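457aa long hypothetical protein (Pyrococcus horikoshii, PDB 2CSU) is of unknown function but belongs with the CoA-binding and CoA-ligase-like proteins, joining a Rossmann-type CoA binding domain to two succinyl-CoA ligase-like domains. Local coordinates at residues Ile95-Gly98 / Phe99-Gly103; Gly164-Tyr167 / Lys168-Glu172; Arg284-Ser287 / Gln288-Arg292. All coordinates share one frame; numbering follows the deposited sequence.

In the fold
The three contacts follow one another along the chain without overlapping, each within one stretch of backbone. Interaction 1 (95-103) forms the loop between strand 91-94 and helix 104-120 of the CoA binding domain. Interaction 2 (164-172) lies on the later part of helix 159-171, in the flavodoxin-like domain, and interaction 3 (284-292) leads from helix 276-283 toward strand 295-300. Centres of interactions 1 and 3 lie about 40 Å apart, on opposite sides of the chain's centre; the centres of interactions 2 and 3 are about 22 Å apart, their nearest atoms about 6 Å. Helix 276-283 packs against interaction 2 and runs into interaction 3. Interactions 1 and 2 both touch the second subunit of the dimer.

Interaction 1: residues Ile95-Gly98 / Phe99-Gly103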
loop_
_atom_site.group_PDB
_atom_site.type_symbol
_atom_site.label_atom_id
_atom_site.label_comp_id
_atom_site.label_asym_id
_atom_site.label_seq_id
_atom_site.Cartn_x
_atom_site.Cartn_y
_atom_site.Cartn_z
ATOM N N ILE A 95 -11.636 25.301 14.555
ATOM C CA ILE A 95 -10.670 24.940 13.536
ATOM C C ILE A 95 -9.445 25.824 13.652
ATOM O O ILE A 95 -8.318 25.372 13.492
ATOM C CB ILE A 95 -11.281 25.101 12.121
ATOM C CG1 ILE A 95 -12.306 23.998 11.874
ATOM C CG2 ILE A 95 -10.187 25.085 11.069
ATOM C CD1 ILE A 95 -11.724 22.600 11.898
ATOM N N THR A 96 -9.682 27.088 13.960
ATOM C CA THR A 96 -8.616 28.072 14.084
ATOM C C THR A 96 -7.430 27.701 14.975
ATOM O O THR A 96 -7.585 27.153 16.070
ATOM C CB THR A 96 -9.200 29.389 14.568
ATOM O OG1 THR A 96 -10.322 29.709 13.741
ATOM C CG2 THR A 96 -8.152 30.519 14.482
ATOM N N ALA A 97 -6.245 28.029 14.479
ATOM C CA ALA A 97 -4.985 27.826 15.180
ATOM C C ALA A 97 -4.484 29.125 15.811
ATOM O O ALA A 97 -5.114 30.170 15.748
ATOM C CB ALA A 97 -3.960 27.305 14.174
ATOM N N GLY A 98 -3.318 29.018 16.478
ATOM C CA GLY A 98 -2.732 30.198 17.103
ATOM C C GLY A 98 -2.866 30.149 18.625
ATOM O O GLY A 98 -2.760 31.152 19.325
ATOM N N PHE A 99 -3.143 28.934 19.135
ATOM C CA PHE A 99 -3.327 28.781 20.573
ATOM C C PHE A 99 -2.179 27.999 21.246
ATOM O O PHE A 99 -1.009 28.347 21.144
ATOM C CB PHE A 99 -4.686 28.116 20.819
ATOM C CG PHE A 99 -5.788 29.049 20.389
ATOM C CD1 PHE A 99 -6.189 30.081 21.231
ATOM C CD2 PHE A 99 -6.392 28.888 19.150
ATOM C CE1 PHE A 99 -7.190 30.954 20.827
ATOM C CE2 PHE A 99 -7.394 29.769 18.754
ATOM C CZ PHE A 99 -7.797 30.805 19.587
ATOM N N GLY A 100 -2.549 26.933 21.982
ATOM C CA GLY A 100 -1.572 26.278 22.861
ATOM C C GLY A 100 -0.410 25.624 22.105
ATOM O O GLY A 100 0.539 25.120 22.691
ATOM N N GLU A 101 -0.387 25.634 20.781
ATOM C CA GLU A 101 0.734 25.043 20.060
ATOM C C GLU A 101 1.836 26.069 19.817
ATOM O O GLU A 101 2.957 25.713 19.450
ATOM C CB GLU A 101 0.280 24.494 18.709
ATOM C CG GLU A 101 -0.031 25.585 17.691
ATOM C CD GLU A 101 -1.445 26.117 17.781
ATOM O OE1 GLU A 101 -2.098 25.948 18.840
ATOM O OE2 GLU A 101 -1.907 26.722 16.787
ATOM N N THR A 102 1.514 27.341 20.023
ATOM C CA THR A 102 2.477 28.407 19.793
ATOM C C THR A 102 3.265 28.842 21.026
ATOM O O THR A 102 4.193 29.638 20.911
ATOM C CB THR A 102 1.789 29.643 19.212
ATOM O OG1 THR A 102 0.937 30.220 20.212
ATOM C CG2 THR A 102 0.959 29.263 17.983
ATOM N N GLY A 103 2.905 28.333 22.199
ATOM C CA GLY A 103 3.630 28.720 23.400
ATOM C C GLY A 103 2.801 28.899 24.660
ATOM O O GLY A 103 1.603 28.612 24.682
#
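The phenyl ring of Phe-99 has the Gly-98 carbonyl oxygen over one face and, at its edge and in the ring plane, Thr-96 O, 3.7 Å from Phe-99 CD2. An aromatic edge carries a slight positive charge, so an in-plane carbonyl is a favourable neighbour. CG stands anti to the carbonyl carbon of Phe-99 (chi1 -66°), which turns the ring back along the preceding residues. The second flat group, the Glu-101 carboxylate, accepts from Gly-98 N through Glu-101 OE2 at 2.7 Å. This bond is nearly straight (172°) and arrives on the syn side, 30° out of the carboxylate plane. Weak bonds from Phe-99 N reach both carboxylate oxygens, and Asn-184 donates to OE1, which should limit the rotation of the group. The chain, bent at chi2, folds the acid back over the loop, with Glu-101 OE2 also 3.4 Å from Ala-97 CB. Gly-98 suits its place because, at its backbone angles, a CB would press on the preceding carbonyl oxygen. A type I beta turn runs from Phe-99 to Thr-102: Phe-99 O accepts both Thr-102 N and, at 2.9 Å, Thr-102 OG1, while Thr-102 CG2 lies 3.9 Å from Gly-98 CA. Thr-102 also packs on Met-338 of the second subunit. Gly-103 then takes the N-cap position. The loop thus carries the chain from strand 91-94 of the Rossmann-type sheet into helix 104-120, with Phe-99 buried against that helix and helix 74-87.

Interaction 2: residues Gly164-Tyr167 / Lys168-Glu172; sequences GIVY and KTIKE
Ile-170 lays its CG1-CD1 branch over the turn before it, Ile-170 CD1 meeting Val-166 CG1 at 3.8 Å as the two side chains cross obliquely. This i to i+4 contact belongs to helix 159-171, the crossover helix of the beta-alpha-beta unit between strands 152-156 and 175-181 in the flavodoxin-like domain. With CG1 anti to its own carbonyl carbon (chi1 -74°), the branch of Ile-170 points back along the helix toward Val-166. Two branched aliphatic residues one turn apart thus meet through their methyl ends. The backbone carries the i to i+4 bonds of an alpha-helix: Thr-169 N gives an almost straight 2.8 Å bond to Ile-165 O, and Ile-170 N reaches Val-166 O at 3.0 Å, whereas the last bond, from Lys-171 N to Tyr-167 O, is weak. Thr-169 bends its hydroxyl into the position between its backbone N and carbonyl carbon (chi1 48°), where OG1 has Val-166 O and Ile-165 O as alternative acceptors. A threonine suits a buried helix face here because the backbone can satisfy its hydroxyl, while Thr-169 CG2 lies near Ile-165 CG2, a loose 4.4 Å away. Helix 276-283 packs on Ile-165 and Thr-169, and Tyr-167 lies on Val-415 of the second subunit. Lys-171 forms a salt bridge with Glu-417 of that subunit. Lys-168, long enough to span a helical turn, bridges two acids, Asp-277 and Glu-172; the positive charge would be expected to stabilise both carboxylates. In the salt bridge to the latter, Lys-168 NZ lies 2.6 Å from Glu-172 OE2, on its syn side and 30° out of the carboxylate plane.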
loop_
_atom_site.group_PDB
_atom_site.type_symbol
_atom_site.label_atom_id
_atom_site.label_comp_id
_atom_site.label_asym_id
_atom_site.label_seq_id
_atom_site.Cartn_x
_atom_site.Cartn_y
_atom_site.Cartn_z
ATOM N N GLY A 164 -4.281 12.936 5.176
ATOM C CA GLY A 164 -3.564 12.013 4.322
ATOM C C GLY A 164 -4.111 10.599 4.370
ATOM O O GLY A 164 -4.093 9.883 3.372
ATOM N N ILE A 165 -4.584 10.192 5.538
ATOM C CA ILE A 165 -5.136 8.863 5.705
ATOM C C ILE A 165 -6.511 8.821 5.030
ATOM O O ILE A 165 -6.844 7.856 4.361
ATOM C CB ILE A 165 -5.186 8.486 7.227
ATOM C CG1 ILE A 165 -3.764 8.147 7.692
ATOM C CG2 ILE A 165 -6.102 7.295 7.477
ATOM C CD1 ILE A 165 -3.613 7.893 9.184
ATOM N N VAL A 166 -7.291 9.887 5.174
ATOM C CA VAL A 166 -8.594 9.942 4.525
ATOM C C VAL A 166 -8.401 9.754 3.019
ATOM O O VAL A 166 -9.091 8.946 2.394
ATOM C CB VAL A 166 -9.296 11.285 4.817
ATOM C CG1 VAL A 166 -10.514 11.464 3.924
ATOM C CG2 VAL A 166 -9.726 11.330 6.274
ATOM N N TYR A 167 -7.447 10.469 2.431
ATOM C CA TYR A 167 -7.197 10.331 0.996
ATOM C C TYR A 167 -6.735 8.927 0.689
ATOM O O TYR A 167 -7.075 8.365 -0.351
ATOM C CB TYR A 167 -6.125 11.311 0.501
ATOM C CG TYR A 167 -6.381 12.746 0.894
ATOM C CD1 TYR A 167 -7.675 13.193 1.160
ATOM C CD2 TYR A 167 -5.327 13.658 1.012
ATOM C CE1 TYR A 167 -7.922 14.503 1.539
ATOM C CE2 TYR A 167 -5.569 14.980 1.390
ATOM C CZ TYR A 167 -6.867 15.387 1.652
ATOM O OH TYR A 167 -7.121 16.675 2.041
ATOM N N LYS A 168 -5.942 8.363 1.596
ATOM C CA LYS A 168 -5.435 7.019 1.411
ATOM C C LYS A 168 -6.570 6.019 1.320
ATOM O O LYS A 168 -6.692 5.296 0.337
ATOM C CB LYS A 168 -4.515 6.632 2.570
ATOM C CG LYS A 168 -3.883 5.241 2.417
ATOM C CD LYS A 168 -2.920 4.940 3.562
ATOM C CE LYS A 168 -1.918 3.855 3.193
ATOM N NZ LYS A 168 -2.487 2.502 2.986
ATOM N N THR A 169 -7.397 5.980 2.361
ATOM C CA THR A 169 -8.531 5.061 2.436
ATOM C C THR A 169 -9.531 5.206 1.291
ATOM O O THR A 169 -10.101 4.219 0.833
ATOM C CB THR A 169 -9.283 5.248 3.756
ATOM O OG1 THR A 169 -9.514 6.646 3.971
ATOM C CG2 THR A 169 -8.467 4.678 4.918
ATOM N N ILE A 170 -9.744 6.438 0.845
ATOM C CA ILE A 170 -10.672 6.720 -0.236
ATOM C C ILE A 170 -10.272 5.918 -1.459
ATOM O O ILE A 170 -11.087 5.181 -2.025
ATOM C CB ILE A 170 -10.689 8.229 -0.567
ATOM C CG1 ILE A 170 -11.453 8.977 0.530
ATOM C CG2 ILE A 170 -11.330 8.475 -1.941
ATOM C CD1 ILE A 170 -11.453 10.476 0.394
ATOM N N LYS A 171 -9.014 6.050 -1.862
ATOM C CA LYS A 171 -8.529 5.312 -3.015
ATOM C C LYS A 171 -8.499 3.803 -2.765
ATOM O O LYS A 171 -8.715 3.012 -3.689
ATOM C CB LYS A 171 -7.121 5.778 -3.398
ATOM C CG LYS A 171 -6.521 4.959 -4.525
ATOM C CD LYS A 171 -5.274 5.600 -5.107
ATOM C CE LYS A 171 -4.505 4.599 -5.964
ATOM N NZ LYS A 171 -3.409 5.262 -6.725
ATOM N N GLU A 172 -8.227 3.407 -1.521
ATOM C CA GLU A 172 -8.152 1.987 -1.165
ATOM C C GLU A 172 -9.531 1.430 -0.867
ATOM O O GLU A 172 -9.678 0.272 -0.477
ATOM C CB GLU A 172 -7.245 1.779 0.057
ATOM C CG GLU A 172 -5.765 2.039 -0.197
ATOM C CD GLU A 172 -4.907 1.769 1.031
ATOM O OE1 GLU A 172 -5.450 1.822 2.149
ATOM O OE2 GLU A 172 -3.695 1.518 0.878
#

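Interaction 3: residues Arg284-Ser287 / Gln288-Arg292; sequences RAFS and QPLPR
The backbone N of Gln-288 reaches back to Ala-285 O at 3.4 Å, a weak though fairly straight hydrogen bond (162°) closing the turn that follows helix 276-283. Ser-287 OG comes within 3.3 Å of Gln-288 N, but the angle is too poor for a bond. The small serine lies beside the glutamine stem, with Ser-287 OG 3.8 Å from Gln-288 CG. Bent at chi2 (-90°), the glutamine turns its amide out of the turn toward other loops and strands: OE1 accepts from Val-406 N and NE2 donates to Gly-427 O. An amide suits this place, offering one acceptor and one donor to two separate backbone groups.

Past Pro-289 the chain runs extended, and Leu-290 turns back to meet the ring of Phe-286. Leu-290 CD2 sits at the edge of that ring, close to its plane, 3.9 Å from Phe-286 CE1. Leu-290 CG is anti to its carbonyl carbon (chi1 -56°), which brings the branch nearer the ring. A flat ring and a branched aliphatic chain suit this place, where both also pack on Gln-447 of helix 434-450, and the linking loop toward strand 295-300 lies against that helix. Since the turn's own bond is weak, the conformation presumably owes much to this apolar contact and to the two hydrogen bonds of the Gln-288 side-chain amide.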
loop_
_atom_site.group_PDB
_atom_site.type_symbol
_atom_site.label_atom_id
_atom_site.label_comp_id
_atom_site.label_asym_id
_atom_site.label_seq_id
_atom_site.Cartn_x
_atom_site.Cartn_y
_atom_site.Cartn_z
ATOM N N ARG A 284 -10.470 -2.392 10.710
ATOM C CA ARG A 284 -11.629 -2.623 9.858
ATOM C C ARG A 284 -11.885 -4.117 9.657
ATOM O O ARG A 284 -12.634 -4.534 8.783
ATOM C CB ARG A 284 -11.368 -1.954 8.507
ATOM C CG ARG A 284 -10.312 -2.693 7.687
ATOM C CD ARG A 284 -10.455 -2.421 6.185
ATOM N NE ARG A 284 -9.151 -2.506 5.519
ATOM C CZ ARG A 284 -9.103 -3.147 4.337
ATOM N NH1 ARG A 284 -10.202 -3.665 3.816
ATOM N NH2 ARG A 284 -7.938 -3.252 3.690
ATOM N N ALA A 285 -11.215 -4.923 10.500
ATOM C CA ALA A 285 -11.431 -6.363 10.437
ATOM C C ALA A 285 -12.582 -6.788 11.344
ATOM O O ALA A 285 -13.010 -7.935 11.366
ATOM C CB ALA A 285 -10.144 -7.061 10.877
ATOM N N PHE A 286 -13.062 -5.819 12.145
ATOM C CA PHE A 286 -14.146 -6.150 13.061
ATOM C C PHE A 286 -15.514 -6.013 12.388
ATOM O O PHE A 286 -16.530 -5.775 13.027
ATOM C CB PHE A 286 -14.061 -5.207 14.262
ATOM C CG PHE A 286 -12.844 -5.532 15.079
ATOM C CD1 PHE A 286 -12.891 -6.579 15.994
ATOM C CD2 PHE A 286 -11.690 -4.782 14.931
ATOM C CE1 PHE A 286 -11.772 -6.872 16.761
ATOM C CE2 PHE A 286 -10.571 -5.085 15.703
ATOM C CZ PHE A 286 -10.607 -6.129 16.618
ATOM N N SER A 287 -15.495 -6.137 11.047
ATOM C CA SER A 287 -16.751 -6.288 10.324
ATOM C C SER A 287 -17.188 -7.753 10.344
ATOM O O SER A 287 -18.269 -8.131 9.905
ATOM C CB SER A 287 -16.529 -5.826 8.882
ATOM O OG SER A 287 -16.414 -6.967 8.029
ATOM N N GLN A 288 -16.262 -8.597 10.844
ATOM C CA GLN A 288 -16.544 -10.020 10.973
ATOM C C GLN A 288 -16.648 -10.424 12.446
ATOM O O GLN A 288 -16.362 -9.656 13.354
ATOM C CB GLN A 288 -15.401 -10.792 10.308
ATOM C CG GLN A 288 -15.294 -10.504 8.811
ATOM C CD GLN A 288 -16.140 -11.498 8.052
ATOM O OE1 GLN A 288 -16.132 -12.694 8.291
ATOM N NE2 GLN A 288 -16.899 -10.941 7.088
ATOM N N PRO A 289 -17.116 -11.666 12.667
ATOM C CA PRO A 289 -17.258 -12.197 14.016
ATOM C C PRO A 289 -15.896 -12.418 14.676
ATOM O O PRO A 289 -14.909 -12.742 14.028
ATOM C CB PRO A 289 -18.010 -13.524 13.921
ATOM C CG PRO A 289 -18.591 -13.551 12.510
ATOM C CD PRO A 289 -17.540 -12.660 11.697
ATOM N N LEU A 290 -15.887 -12.472 16.001
ATOM C CA LEU A 290 -14.700 -12.880 16.737
ATOM C C LEU A 290 -14.494 -14.397 16.725
ATOM O O LEU A 290 -15.424 -15.162 16.964
ATOM C CB LEU A 290 -14.787 -12.349 18.174
ATOM C CG LEU A 290 -14.971 -10.819 18.255
ATOM C CD1 LEU A 290 -15.130 -10.374 19.698
ATOM C CD2 LEU A 290 -13.772 -10.122 17.623
ATOM N N PRO A 291 -13.258 -14.843 16.438
ATOM C CA PRO A 291 -12.886 -16.260 16.380
ATOM C C PRO A 291 -12.903 -16.946 17.744
ATOM O O PRO A 291 -12.535 -16.343 18.754
ATOM C CB PRO A 291 -11.488 -16.211 15.785
ATOM C CG PRO A 291 -10.934 -14.950 16.388
ATOM C CD PRO A 291 -12.079 -13.991 16.194
ATOM N N ARG A 292 -13.320 -18.210 17.766
ATOM C CA ARG A 292 -13.376 -18.956 19.015
ATOM C C ARG A 292 -12.025 -19.610 19.313
ATOM O O ARG A 292 -11.837 -20.287 20.315
ATOM C CB ARG A 292 -14.438 -20.057 18.885
ATOM C CG ARG A 292 -15.856 -19.530 18.668
ATOM C CD ARG A 292 -16.906 -20.598 19.012
ATOM N NE ARG A 292 -16.990 -21.607 17.946
ATOM C CZ ARG A 292 -16.240 -22.719 18.073
ATOM N NH1 ARG A 292 -15.444 -22.867 19.114
ATOM N NH2 ARG A 292 -16.319 -23.686 17.150
#